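Local coordinates for protein UDP-N-acetylglucosamine pyrophosphorylase (Entamoeba histolytica, PDB 3OC9) that probably catalyses the transfer of uridylate from UTP to N-acetyl-alpha-D-glucosamine 1-phosphate, giving UDP-N-acetylglucosamine and diphosphate, at residues Ser207-Ile213 with Ala319-Phe325; Thr13-Val19 with Tyr201-Leu205; Leu60-Ile64 with Lys351-Tyr355. All blocks are in the same frame, centred on the assembly; numbering follows the deposited sequence.

Contact 1. Residues Ser207-Ile213 with Ala319-Phe325; sequences SEICIKI and ATKVSIF
F325, in the t rotamer, lies alongside the aliphatic part of K212: K212 CE stands 4.2 Å from the centroid of the F325 ring, an off-centre CH-pi contact, and C210 SG meets F325 CB at 3.9 Å. Both residues belong to parallel strands, 209-213 and 322-325, whose axes approach to 4.8 Å and cross at -23°. The register pairs I209 with V322, C210 with S323, I211 with I324 and K212 with F325. Backbone hydrogen bonds alternate as in any parallel pair: S323 N to I209 O (3.1 Å), I211 N to S323 O (3.0 Å), F325 N to I211 O (3.1 Å) and I213 N to F325 O (3.0 Å). One sheet face carries C210, K212, S323 and F325, and helix 196-204 packs on it through M198 and M202. The other carries I209, I211, V322 and I324, with I211 CD1 lying 3.8 Å from V322 CG1 and 4.0 Å from I324 CD1. Ahead of the strands, E208 N donates to K321 O (2.9 Å), while E208 OE1 accepts from T320 N (2.9 Å) and K321 N (3.0 Å); a water joins E208 OE2 to T320 OG1. S207 OG and S323 OG share a hydrogen bond of 2.9 Å. Such parallel pairing belongs to the mixed central sheet of this GT-A-type nucleotidyltransferase. K212 NZ forms salt bridges with E332 and D195, so its charge is answered beyond the strand pair, whereas the carboxylate of E208 extends the backbone pairing into the loop that leads into the second strand.

Contact 2. Residues Thr13-Val19 with Tyr201-Leu205; sequences TTNTIPV and YMDLL
A single side-chain-to-backbone hydrogen bond joins the two segments: Y201 OH donates to I17 O at 2.8 Å. Y201 sits on the last turn of helix 196-204, and its t rotamer (chi1 -162°) sends the ring out to the loop 13-19. That loop first makes a tight turn, with helical phi/psi at T13-N15, closed by I17 N to T13 O (3.0 Å) and T16 N to T13 O (3.3 Å). From I17 onward the backbone is extended, so the chain bends round the phenol and the carbonyl of I17 meets the ring near its plane.

Van der Waals contacts surround this bond. The methyls T13 CG2 and T14 CG2 lie 3.4 and 3.5 Å from the phenol oxygen, Y201 OH. Of the apolar contacts, V19 CG2 lies 4.0 Å from Y201 CD1; the CA atoms of V19 and Y201 are 6.9 Å apart, the nearest such pair. One turn further along, L205, whose N bonds Y201 O at 3.2 Å, reaches T13 CG2 and I17 CD1 with its CD1 and CD2 respectively, each at 4.2 Å.

This is a surface packing of an N-terminal loop on a helix end, with a buried tyrosine as its centre. The hydroxyls of T13 and T14 turn to the backbone N atoms of I324 and E326, while H23 meets the Y201 ring edge-to-face; the loop thus runs beside both strand 322-326 and the end of helix 196-204, bonded to each, just before helix 21-32.

Contact 3. Residues Leu60-Ile64 with Lys351-Tyr355; sequences LPFEI and KRDWY
An inverse gamma turn centred on P61, closed by F62 N to L60 O (2.8 Å), presents the carbonyl of P61 to a lysine: K351 NZ donates a weak hydrogen bond to P61 O at 2.9 Å. K351 opens the helical segment 351-355, and its nearly extended chain passes the F62 ring edge, with K351 CG 3.9 Å from F62 CD1. Over one face of that ring lies W354, in the t rotamer; F62 CD2 and W354 CZ3 are 3.6 Å apart, and the F62 ring and the six-membered ring of W354 form an oblique pair with centroids 4.5 Å apart and planes at 35°. Nearer the surface, one water donates to E63 OE2 (2.8 Å) and Y355 OH (2.9 Å) and accepts weakly from K351 NZ (3.4 Å). Y355 OH also hydrogen-bonds E378 OE2. The contact therefore packs the turn between strands 59-60 and 66-67 against helix 347-364, with M71 of helix 68-87 touching F62 and E378 of strand 377-379 touching both F62 and W354.

How the contacts relate
Contact 1 is the buried one, a strand pair within the central sheet; contact 2 lies at the surface and contact 3 is partly buried. Contacts 1 and 2 touch: T13 OG1 probably hydrogen-bonds I324 N, V19 packs on F325, and helix 196-204, which supplies Y201, is followed in the chain by strand 209-215, with M202 O probably accepting from S207 N. Contact 3 stands apart, across the chain's centre from contact 1, their centres about 32 Å apart. Regular backbone bonding dominates contact 1, whereas contacts 2 and 3 each set a loop against a helix: in contact 2 one helix tyrosine bonds a loop carbonyl, in contact 3 a loop and a helix ring meet and the lysine-to-carbonyl bond is weak.

Contact 1. Residues Ser207-Ile213 with Ala319-Phe325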
ATOM      1  N   SER A 207      15.135 -13.530  -0.391  1.00 22.73           N
ATOM      2  CA  SER A 207      14.370 -13.100   0.810  1.00 21.89           C
ATOM      3  C   SER A 207      13.004 -13.795   0.905  1.00 20.77           C
ATOM      4  O   SER A 207      12.377 -14.035  -0.139  1.00 21.40           O
ATOM      5  CB  SER A 207      14.095 -11.579   0.744  1.00 21.51           C
ATOM      6  OG  SER A 207      15.294 -10.812   0.636  1.00 22.64           O
ATOM      7  N   GLU A 208      12.541 -14.079   2.138  1.00 19.62           N
ATOM      8  CA  GLU A 208      11.101 -14.376   2.440  1.00 19.17           C
ATOM      9  C   GLU A 208      10.220 -13.104   2.486  1.00 18.68           C
ATOM     10  O   GLU A 208       9.080 -13.095   1.989  1.00 18.04           O
ATOM     11  CB  GLU A 208      10.979 -15.119   3.782  1.00 19.91           C
ATOM     12  CG  GLU A 208      11.493 -16.580   3.721  1.00 21.63           C
ATOM     13  CD  GLU A 208      11.648 -17.188   5.111  1.00 26.11           C
ATOM     14  OE1 GLU A 208      12.323 -16.571   5.950  1.00 24.97           O
ATOM     15  OE2 GLU A 208      11.127 -18.298   5.347  1.00 29.48           O
ATOM     16  N   ILE A 209      10.743 -12.055   3.129  1.00 17.91           N
ATOM     17  CA  ILE A 209      10.083 -10.733   3.198  1.00 17.31           C
ATOM     18  C   ILE A 209      11.092  -9.638   2.813  1.00 17.37           C
ATOM     19  O   ILE A 209      12.259  -9.669   3.290  1.00 17.19           O
ATOM     20  CB  ILE A 209       9.515 -10.394   4.634  1.00 17.64           C
ATOM     21  CG1 ILE A 209       8.794 -11.598   5.264  1.00 18.31           C
ATOM     22  CG2 ILE A 209       8.552  -9.147   4.560  1.00 17.37           C
ATOM     23  CD1 ILE A 209       8.361 -11.376   6.746  1.00 19.94           C
ATOM     24  N   CYS A 210      10.659  -8.690   1.961  1.00 17.02           N
ATOM     25  CA  CYS A 210      11.409  -7.455   1.690  1.00 17.42           C
ATOM     26  C   CYS A 210      10.552  -6.256   2.192  1.00 17.31           C
ATOM     27  O   CYS A 210       9.438  -5.999   1.652  1.00 17.01           O
ATOM     28  CB  CYS A 210      11.750  -7.332   0.187  1.00 18.28           C
ATOM     29  SG  CYS A 210      12.715  -5.807  -0.287  1.00 20.37           S
ATOM     30  N   ILE A 211      11.063  -5.524   3.192  1.00 16.02           N
ATOM     31  CA  ILE A 211      10.304  -4.428   3.872  1.00 15.95           C
ATOM     32  C   ILE A 211      10.806  -3.036   3.420  1.00 16.26           C
ATOM     33  O   ILE A 211      11.968  -2.701   3.706  1.00 16.14           O
ATOM     34  CB  ILE A 211      10.447  -4.503   5.441  1.00 16.37           C
ATOM     35  CG1 ILE A 211      10.097  -5.908   5.963  1.00 16.98           C
ATOM     36  CG2 ILE A 211       9.562  -3.432   6.136  1.00 15.19           C
ATOM     37  CD1 ILE A 211      10.467  -6.163   7.504  1.00 17.60           C
ATOM     38  N   LYS A 212       9.958  -2.246   2.736  1.00 15.24           N
ATOM     39  CA  LYS A 212      10.314  -0.834   2.397  1.00 16.20           C
ATOM     40  C   LYS A 212      10.203   0.094   3.633  1.00 16.03           C
ATOM     41  O   LYS A 212       9.234   0.001   4.404  1.00 16.66           O
ATOM     42  CB  LYS A 212       9.496  -0.290   1.178  1.00 15.98           C
ATOM     43  CG  LYS A 212      10.131  -0.707  -0.206  1.00 15.42           C
ATOM     44  CD  LYS A 212       9.254  -0.322  -1.425  1.00 14.38           C
ATOM     45  CE  LYS A 212      10.062  -0.344  -2.753  1.00 17.05           C
ATOM     46  NZ  LYS A 212       9.193   0.070  -3.960  1.00 17.89           N
ATOM     47  N   ILE A 213      11.202   0.969   3.823  1.00 16.44           N
ATOM     48  CA  ILE A 213      11.234   1.895   4.976  1.00 16.16           C
ATOM     49  C   ILE A 213      11.572   3.327   4.549  1.00 17.33           C
ATOM     50  O   ILE A 213      12.184   3.541   3.476  1.00 17.36           O
ATOM     51  CB  ILE A 213      12.200   1.412   6.155  1.00 15.24           C
ATOM     52  CG1 ILE A 213      13.699   1.420   5.759  1.00 15.82           C
ATOM     53  CG2 ILE A 213      11.780   0.003   6.668  1.00 15.29           C
ATOM     54  CD1 ILE A 213      14.450   2.828   5.928  1.00 16.38           C
ATOM     55  N   ALA A 319       9.717 -15.083   9.927  1.00 22.39           N
ATOM     56  CA  ALA A 319      10.753 -15.178   8.870  1.00 22.85           C
ATOM     57  C   ALA A 319      12.207 -15.290   9.377  1.00 23.63           C
ATOM     58  O   ALA A 319      12.549 -14.673  10.393  1.00 24.47           O
ATOM     59  CB  ALA A 319      10.620 -13.983   7.919  1.00 22.59           C
ATOM     60  N   THR A 320      13.059 -16.042   8.657  1.00 23.96           N
ATOM     61  CA  THR A 320      14.526 -16.061   8.938  1.00 24.87           C
ATOM     62  C   THR A 320      15.381 -15.314   7.887  1.00 24.04           C
ATOM     63  O   THR A 320      16.580 -15.053   8.122  1.00 24.56           O
ATOM     64  CB  THR A 320      15.136 -17.505   9.095  1.00 25.48           C
ATOM     65  OG1 THR A 320      14.981 -18.241   7.879  1.00 26.56           O
ATOM     66  CG2 THR A 320      14.496 -18.281  10.259  1.00 27.20           C
ATOM     67  N   LYS A 321      14.790 -14.989   6.733  1.00 23.13           N
ATOM     68  CA  LYS A 321      15.522 -14.258   5.680  1.00 22.43           C
ATOM     69  C   LYS A 321      14.743 -12.989   5.312  1.00 21.28           C
ATOM     70  O   LYS A 321      13.719 -13.063   4.598  1.00 20.07           O
ATOM     71  CB  LYS A 321      15.722 -15.130   4.443  1.00 24.05           C
ATOM     72  CG  LYS A 321      16.530 -16.421   4.724  1.00 26.99           C
ATOM     73  CD  LYS A 321      16.651 -17.302   3.479  1.00 33.97           C
ATOM     74  CE  LYS A 321      17.705 -16.812   2.485  1.00 37.67           C
ATOM     75  NZ  LYS A 321      18.946 -16.306   3.138  1.00 41.83           N
ATOM     76  N   VAL A 322      15.218 -11.843   5.810  1.00 19.73           N
ATOM     77  CA  VAL A 322      14.499 -10.549   5.626  1.00 19.61           C
ATOM     78  C   VAL A 322      15.470  -9.475   5.111  1.00 19.47           C
ATOM     79  O   VAL A 322      16.572  -9.310   5.679  1.00 20.81           O
ATOM     80  CB  VAL A 322      13.885 -10.047   6.978  1.00 18.77           C
ATOM     81  CG1 VAL A 322      13.221  -8.644   6.824  1.00 18.69           C
ATOM     82  CG2 VAL A 322      12.890 -11.069   7.572  1.00 19.07           C
ATOM     83  N   SER A 323      15.104  -8.775   4.034  1.00 18.75           N
ATOM     84  CA  SER A 323      15.891  -7.625   3.563  1.00 18.78           C
ATOM     85  C   SER A 323      15.140  -6.288   3.815  1.00 18.10           C
ATOM     86  O   SER A 323      13.885  -6.267   3.820  1.00 17.66           O
ATOM     87  CB  SER A 323      16.287  -7.820   2.080  1.00 19.07           C
ATOM     88  OG  SER A 323      15.159  -7.954   1.218  1.00 20.79           O
ATOM     89  N   ILE A 324      15.903  -5.201   4.039  1.00 17.56           N
ATOM     90  CA  ILE A 324      15.359  -3.859   4.346  0.70 17.60           C
ATOM     91  C   ILE A 324      15.769  -2.870   3.228  1.00 17.74           C
ATOM     92  O   ILE A 324      16.967  -2.647   2.989  1.00 17.41           O
ATOM     93  CB  ILE A 324      15.866  -3.344   5.751  0.70 17.44           C
ATOM     94  CG1 ILE A 324      15.672  -4.406   6.850  0.70 18.48           C
ATOM     95  CG2 ILE A 324      15.196  -1.998   6.157  0.70 18.15           C
ATOM     96  CD1 ILE A 324      14.226  -4.938   6.992  0.70 16.04           C
ATOM     97  N   PHE A 325      14.771  -2.290   2.553  1.00 16.87           N
ATOM     98  CA  PHE A 325      14.934  -1.466   1.303  1.00 17.99           C
ATOM     99  C   PHE A 325      14.550   0.004   1.578  1.00 18.10           C
ATOM    100  O   PHE A 325      13.356   0.319   1.779  1.00 17.10           O
ATOM    101  CB  PHE A 325      14.013  -2.119   0.223  1.00 18.02           C
ATOM    102  CG  PHE A 325      14.154  -1.588  -1.221  1.00 19.59           C
ATOM    103  CD1 PHE A 325      13.788  -0.287  -1.562  1.00 19.05           C
ATOM    104  CD2 PHE A 325      14.549  -2.459  -2.249  1.00 21.73           C
ATOM    105  CE1 PHE A 325      13.851   0.167  -2.908  1.00 21.20           C
ATOM    106  CE2 PHE A 325      14.620  -2.026  -3.593  1.00 23.09           C
ATOM    107  CZ  PHE A 325      14.270  -0.701  -3.915  1.00 20.02           C
TER
HETATM  108  O   HOH W   1      12.196 -19.584   7.436  1.00 33.73           O

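Contact 2. Residues Thr13-Val19 with Tyr201-Leu205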
ATOM      1  N   THR A  13      19.642  -2.638   4.627  1.00 20.78           N
ATOM      2  CA  THR A  13      20.418  -3.481   3.696  1.00 20.32           C
ATOM      3  C   THR A  13      20.991  -2.677   2.509  1.00 21.14           C
ATOM      4  O   THR A  13      22.147  -2.898   2.096  1.00 21.79           O
ATOM      5  CB  THR A  13      19.590  -4.716   3.200  1.00 20.78           C
ATOM      6  OG1 THR A  13      18.798  -5.252   4.294  1.00 20.49           O
ATOM      7  CG2 THR A  13      20.518  -5.806   2.679  1.00 19.12           C
ATOM      8  N   THR A  14      20.182  -1.765   1.968  1.00 20.30           N
ATOM      9  CA  THR A  14      20.562  -0.916   0.800  1.00 22.21           C
ATOM     10  C   THR A  14      21.710   0.106   1.062  1.00 22.98           C
ATOM     11  O   THR A  14      22.247   0.716   0.109  1.00 23.47           O
ATOM     12  CB  THR A  14      19.302  -0.222   0.154  1.00 21.54           C
ATOM     13  OG1 THR A  14      18.555   0.505   1.151  1.00 21.57           O
ATOM     14  CG2 THR A  14      18.401  -1.258  -0.462  1.00 21.71           C
ATOM     15  N   ASN A  15      22.110   0.287   2.325  1.00 23.09           N
ATOM     16  CA  ASN A  15      23.308   1.104   2.648  1.00 25.11           C
ATOM     17  C   ASN A  15      24.616   0.451   2.142  1.00 26.25           C
ATOM     18  O   ASN A  15      25.560   1.156   1.729  1.00 27.68           O
ATOM     19  CB  ASN A  15      23.446   1.358   4.173  1.00 24.78           C
ATOM     20  CG  ASN A  15      22.527   2.476   4.703  1.00 25.98           C
ATOM     21  OD1 ASN A  15      21.830   3.160   3.946  1.00 29.71           O
ATOM     22  ND2 ASN A  15      22.522   2.649   6.028  1.00 28.06           N
ATOM     23  N   THR A  16      24.691  -0.877   2.198  1.00 26.09           N
ATOM     24  CA  THR A  16      25.929  -1.604   1.817  1.00 27.85           C
ATOM     25  C   THR A  16      25.796  -2.536   0.597  1.00 27.75           C
ATOM     26  O   THR A  16      26.798  -2.908  -0.027  1.00 28.20           O
ATOM     27  CB  THR A  16      26.558  -2.386   3.011  1.00 27.87           C
ATOM     28  OG1 THR A  16      25.602  -3.317   3.542  1.00 28.54           O
ATOM     29  CG2 THR A  16      27.040  -1.419   4.119  1.00 28.92           C
ATOM     30  N   ILE A  17      24.562  -2.938   0.285  1.00 27.29           N
ATOM     31  CA  ILE A  17      24.259  -3.688  -0.936  1.00 26.86           C
ATOM     32  C   ILE A  17      23.319  -2.811  -1.789  1.00 26.55           C
ATOM     33  O   ILE A  17      22.098  -2.779  -1.580  1.00 25.39           O
ATOM     34  CB  ILE A  17      23.634  -5.095  -0.652  1.00 26.62           C
ATOM     35  CG1 ILE A  17      24.525  -5.923   0.285  1.00 27.51           C
ATOM     36  CG2 ILE A  17      23.409  -5.868  -1.965  1.00 25.74           C
ATOM     37  CD1 ILE A  17      23.881  -7.239   0.764  1.00 27.29           C
ATOM     38  N   PRO A  18      23.885  -2.070  -2.755  1.00 27.15           N
ATOM     39  CA  PRO A  18      23.096  -1.073  -3.461  1.00 26.98           C
ATOM     40  C   PRO A  18      22.083  -1.697  -4.443  1.00 26.06           C
ATOM     41  O   PRO A  18      22.293  -2.826  -4.911  1.00 25.03           O
ATOM     42  CB  PRO A  18      24.163  -0.289  -4.246  1.00 28.16           C
ATOM     43  CG  PRO A  18      25.229  -1.285  -4.495  1.00 28.99           C
ATOM     44  CD  PRO A  18      25.282  -2.120  -3.236  1.00 28.67           C
ATOM     45  N   VAL A  19      20.995  -0.967  -4.696  1.00 26.24           N
ATOM     46  CA  VAL A  19      20.038  -1.304  -5.775  1.00 26.59           C
ATOM     47  C   VAL A  19      20.642  -0.851  -7.108  1.00 27.05           C
ATOM     48  O   VAL A  19      20.934   0.345  -7.295  1.00 28.38           O
ATOM     49  CB  VAL A  19      18.670  -0.613  -5.565  1.00 25.82           C
ATOM     50  CG1 VAL A  19      17.675  -1.011  -6.683  1.00 25.78           C
ATOM     51  CG2 VAL A  19      18.093  -0.965  -4.179  1.00 26.01           C
ATOM     52  N   TYR A 201      15.716  -7.227  -6.470  1.00 22.28           N
ATOM     53  CA  TYR A 201      16.472  -7.201  -5.189  1.00 22.57           C
ATOM     54  C   TYR A 201      16.117  -8.422  -4.298  1.00 23.38           C
ATOM     55  O   TYR A 201      17.018  -9.147  -3.814  1.00 23.46           O
ATOM     56  CB  TYR A 201      16.235  -5.852  -4.470  1.00 22.41           C
ATOM     57  CG  TYR A 201      17.247  -5.469  -3.381  1.00 20.74           C
ATOM     58  CD1 TYR A 201      18.484  -4.913  -3.720  1.00 22.66           C
ATOM     59  CD2 TYR A 201      16.944  -5.628  -2.013  1.00 20.93           C
ATOM     60  CE1 TYR A 201      19.416  -4.524  -2.728  1.00 22.22           C
ATOM     61  CE2 TYR A 201      17.884  -5.244  -1.003  1.00 21.27           C
ATOM     62  CZ  TYR A 201      19.112  -4.696  -1.376  1.00 22.67           C
ATOM     63  OH  TYR A 201      20.054  -4.328  -0.402  1.00 21.73           O
ATOM     64  N   MET A 202      14.821  -8.681  -4.091  1.00 23.32           N
ATOM     65  CA  MET A 202      14.436  -9.832  -3.274  1.00 24.13           C
ATOM     66  C   MET A 202      14.787 -11.203  -3.910  1.00 24.99           C
ATOM     67  O   MET A 202      15.079 -12.167  -3.188  1.00 24.48           O
ATOM     68  CB  MET A 202      13.000  -9.706  -2.695  1.00 25.24           C
ATOM     69  CG  MET A 202      11.840  -9.944  -3.647  1.00 24.24           C
ATOM     70  SD  MET A 202      10.231  -9.724  -2.777  1.00 23.94           S
ATOM     71  CE  MET A 202      10.319 -10.921  -1.442  1.00 22.00           C
ATOM     72  N   ASP A 203      14.838 -11.278  -5.246  1.00 25.23           N
ATOM     73  CA  ASP A 203      15.204 -12.565  -5.879  1.00 26.74           C
ATOM     74  C   ASP A 203      16.682 -12.883  -5.728  1.00 27.30           C
ATOM     75  O   ASP A 203      17.034 -14.009  -5.353  1.00 28.25           O
ATOM     76  CB  ASP A 203      14.767 -12.661  -7.347  1.00 27.51           C
ATOM     77  CG  ASP A 203      14.984 -14.071  -7.939  1.00 28.83           C
ATOM     78  OD1 ASP A 203      14.354 -15.055  -7.473  1.00 30.43           O
ATOM     79  OD2 ASP A 203      15.789 -14.186  -8.877  1.00 29.90           O
ATOM     80  N   LEU A 204      17.539 -11.895  -5.961  1.00 27.29           N
ATOM     81  CA  LEU A 204      18.985 -12.141  -5.897  1.00 28.91           C
ATOM     82  C   LEU A 204      19.505 -12.370  -4.453  1.00 27.73           C
ATOM     83  O   LEU A 204      20.494 -13.121  -4.249  1.00 27.97           O
ATOM     84  CB  LEU A 204      19.775 -11.087  -6.707  1.00 30.02           C
ATOM     85  CG  LEU A 204      19.419 -10.970  -8.223  1.00 33.90           C
ATOM     86  CD1 LEU A 204      20.269  -9.924  -8.948  1.00 36.52           C
ATOM     87  CD2 LEU A 204      19.496 -12.312  -8.979  1.00 36.28           C
ATOM     88  N   LEU A 205      18.811 -11.792  -3.458  1.00 25.35           N
ATOM     89  CA  LEU A 205      19.123 -12.048  -2.032  1.00 24.93           C
ATOM     90  C   LEU A 205      18.344 -13.239  -1.404  1.00 25.47           C
ATOM     91  O   LEU A 205      18.572 -13.586  -0.235  1.00 25.48           O
ATOM     92  CB  LEU A 205      18.948 -10.768  -1.183  1.00 24.49           C
ATOM     93  CG  LEU A 205      19.888  -9.573  -1.445  1.00 24.63           C
ATOM     94  CD1 LEU A 205      19.536  -8.425  -0.495  1.00 25.82           C
ATOM     95  CD2 LEU A 205      21.369  -9.939  -1.283  1.00 27.63           C
TER

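Contact 3. Residues Leu60-Ile64 with Lys351-Tyr355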
ATOM      1  N   LEU A  60      -9.916  11.538  -7.552  1.00 28.41           N
ATOM      2  CA  LEU A  60      -8.950  12.618  -7.261  1.00 29.09           C
ATOM      3  C   LEU A  60      -9.200  13.868  -8.140  1.00 29.23           C
ATOM      4  O   LEU A  60      -9.270  13.754  -9.357  1.00 29.20           O
ATOM      5  CB  LEU A  60      -7.520  12.089  -7.431  1.00 28.93           C
ATOM      6  CG  LEU A  60      -7.294  10.822  -6.577  1.00 30.82           C
ATOM      7  CD1 LEU A  60      -6.287   9.843  -7.199  1.00 33.92           C
ATOM      8  CD2 LEU A  60      -6.879  11.220  -5.177  1.00 33.29           C
ATOM      9  N   PRO A  61      -9.296  15.072  -7.527  1.00 30.17           N
ATOM     10  CA  PRO A  61      -9.612  16.255  -8.357  1.00 31.13           C
ATOM     11  C   PRO A  61      -8.421  16.864  -9.122  1.00 31.04           C
ATOM     12  O   PRO A  61      -8.106  18.044  -8.932  1.00 31.75           O
ATOM     13  CB  PRO A  61     -10.185  17.251  -7.333  1.00 32.15           C
ATOM     14  CG  PRO A  61      -9.436  16.911  -6.044  1.00 32.84           C
ATOM     15  CD  PRO A  61      -9.248  15.396  -6.088  1.00 29.98           C
ATOM     16  N   PHE A  62      -7.797  16.079 -10.001  1.00 30.28           N
ATOM     17  CA  PHE A  62      -6.736  16.559 -10.877  1.00 30.47           C
ATOM     18  C   PHE A  62      -7.362  17.328 -12.062  1.00 30.77           C
ATOM     19  O   PHE A  62      -8.603  17.375 -12.191  1.00 31.90           O
ATOM     20  CB  PHE A  62      -5.865  15.404 -11.409  1.00 29.96           C
ATOM     21  CG  PHE A  62      -5.170  14.576 -10.334  1.00 30.61           C
ATOM     22  CD1 PHE A  62      -4.678  15.161  -9.176  1.00 31.72           C
ATOM     23  CD2 PHE A  62      -4.985  13.202 -10.524  1.00 32.17           C
ATOM     24  CE1 PHE A  62      -4.012  14.385  -8.198  1.00 32.99           C
ATOM     25  CE2 PHE A  62      -4.324  12.413  -9.549  1.00 33.12           C
ATOM     26  CZ  PHE A  62      -3.843  13.023  -8.387  1.00 32.35           C
ATOM     27  N   GLU A  63      -6.528  17.907 -12.923  1.00 30.69           N
ATOM     28  CA  GLU A  63      -7.036  18.547 -14.160  1.00 31.80           C
ATOM     29  C   GLU A  63      -7.771  17.527 -15.043  1.00 31.32           C
ATOM     30  O   GLU A  63      -8.759  17.868 -15.713  1.00 31.70           O
ATOM     31  CB  GLU A  63      -5.923  19.266 -14.937  1.00 32.65           C
ATOM     32  CG  GLU A  63      -5.296  20.486 -14.199  1.00 34.29           C
ATOM     33  CD  GLU A  63      -6.290  21.605 -13.920  1.00 38.45           C
ATOM     34  OE1 GLU A  63      -7.087  21.937 -14.821  1.00 39.93           O
ATOM     35  OE2 GLU A  63      -6.281  22.151 -12.795  1.00 40.98           O
ATOM     36  N   ILE A  64      -7.267  16.292 -15.040  1.00 30.57           N
ATOM     37  CA  ILE A  64      -7.954  15.141 -15.646  0.50 30.47           C
ATOM     38  C   ILE A  64      -8.324  14.176 -14.502  1.00 30.13           C
ATOM     39  O   ILE A  64      -7.466  13.438 -13.994  1.00 29.28           O
ATOM     40  CB  ILE A  64      -7.068  14.419 -16.712  0.50 30.26           C
ATOM     41  CG1 ILE A  64      -6.547  15.400 -17.769  0.50 31.21           C
ATOM     42  CG2 ILE A  64      -7.817  13.251 -17.364  0.50 30.09           C
ATOM     43  CD1 ILE A  64      -7.638  16.152 -18.536  0.50 30.72           C
ATOM     44  N   LYS A 351      -1.585  16.513  -4.577  1.00 27.85           N
ATOM     45  CA  LYS A 351      -1.315  17.284  -5.810  1.00 28.94           C
ATOM     46  C   LYS A 351       0.079  17.929  -5.881  1.00 29.40           C
ATOM     47  O   LYS A 351       0.798  17.742  -6.879  1.00 30.03           O
ATOM     48  CB  LYS A 351      -2.374  18.382  -5.998  1.00 30.09           C
ATOM     49  CG  LYS A 351      -3.428  18.081  -6.998  1.00 33.07           C
ATOM     50  CD  LYS A 351      -4.203  19.384  -7.286  1.00 36.18           C
ATOM     51  CE  LYS A 351      -5.394  19.122  -8.165  1.00 38.95           C
ATOM     52  NZ  LYS A 351      -6.392  20.236  -8.121  1.00 40.05           N
ATOM     53  N   ARG A 352       0.448  18.673  -4.826  1.00 30.07           N
ATOM     54  CA  ARG A 352       1.755  19.350  -4.734  0.50 30.41           C
ATOM     55  C   ARG A 352       2.925  18.369  -4.890  1.00 29.98           C
ATOM     56  O   ARG A 352       3.899  18.666  -5.611  1.00 30.00           O
ATOM     57  CB  ARG A 352       1.863  20.131  -3.407  0.50 31.69           C
ATOM     58  CG  ARG A 352       3.167  20.923  -3.192  0.50 32.75           C
ATOM     59  CD  ARG A 352       3.261  21.519  -1.777  0.50 35.94           C
ATOM     60  NE  ARG A 352       2.354  22.652  -1.598  0.50 37.31           N
ATOM     61  CZ  ARG A 352       1.243  22.613  -0.867  0.50 38.27           C
ATOM     62  NH1 ARG A 352       0.911  21.503  -0.224  0.50 37.97           N
ATOM     63  NH2 ARG A 352       0.464  23.686  -0.773  0.50 39.04           N
ATOM     64  N   ASP A 353       2.820  17.205  -4.229  1.00 27.36           N
ATOM     65  CA  ASP A 353       3.873  16.178  -4.249  1.00 26.25           C
ATOM     66  C   ASP A 353       3.979  15.501  -5.644  1.00 25.48           C
ATOM     67  O   ASP A 353       5.086  15.323  -6.171  1.00 25.42           O
ATOM     68  CB  ASP A 353       3.642  15.122  -3.133  1.00 25.27           C
ATOM     69  CG  ASP A 353       3.982  15.634  -1.706  1.00 27.45           C
ATOM     70  OD1 ASP A 353       4.776  16.584  -1.548  1.00 28.70           O
ATOM     71  OD2 ASP A 353       3.468  15.045  -0.724  1.00 25.49           O
ATOM     72  N   TRP A 354       2.834  15.152  -6.244  1.00 24.59           N
ATOM     73  CA  TRP A 354       2.822  14.511  -7.585  1.00 24.48           C
ATOM     74  C   TRP A 354       3.394  15.460  -8.679  1.00 25.03           C
ATOM     75  O   TRP A 354       4.209  15.038  -9.525  1.00 24.10           O
ATOM     76  CB  TRP A 354       1.411  13.972  -7.928  1.00 24.09           C
ATOM     77  CG  TRP A 354       1.287  13.197  -9.261  1.00 23.37           C
ATOM     78  CD1 TRP A 354       2.107  12.187  -9.723  1.00 22.85           C
ATOM     79  CD2 TRP A 354       0.256  13.353 -10.247  1.00 24.06           C
ATOM     80  NE1 TRP A 354       1.665  11.740 -10.947  1.00 22.92           N
ATOM     81  CE2 TRP A 354       0.537  12.439 -11.297  1.00 23.17           C
ATOM     82  CE3 TRP A 354      -0.860  14.197 -10.361  1.00 25.89           C
ATOM     83  CZ2 TRP A 354      -0.267  12.333 -12.435  1.00 23.47           C
ATOM     84  CZ3 TRP A 354      -1.671  14.090 -11.509  1.00 25.72           C
ATOM     85  CH2 TRP A 354      -1.358  13.165 -12.528  1.00 25.74           C
ATOM     86  N   TYR A 355       3.002  16.735  -8.625  1.00 26.41           N
ATOM     87  CA  TYR A 355       3.500  17.743  -9.575  1.00 28.05           C
ATOM     88  C   TYR A 355       5.029  17.920  -9.485  1.00 28.09           C
ATOM     89  O   TYR A 355       5.700  17.998 -10.518  1.00 28.48           O
ATOM     90  CB  TYR A 355       2.779  19.096  -9.397  1.00 28.97           C
ATOM     91  CG  TYR A 355       1.307  19.148  -9.812  1.00 31.09           C
ATOM     92  CD1 TYR A 355       0.690  18.072 -10.467  1.00 33.38           C
ATOM     93  CD2 TYR A 355       0.528  20.291  -9.551  1.00 33.31           C
ATOM     94  CE1 TYR A 355      -0.674  18.119 -10.841  1.00 34.64           C
ATOM     95  CE2 TYR A 355      -0.837  20.351  -9.929  1.00 35.95           C
ATOM     96  CZ  TYR A 355      -1.426  19.264 -10.572  1.00 36.99           C
ATOM     97  OH  TYR A 355      -2.768  19.320 -10.957  1.00 37.93           O
TER
HETATM   98  O   HOH W   2      -4.574  21.556 -10.610  1.00 30.91           O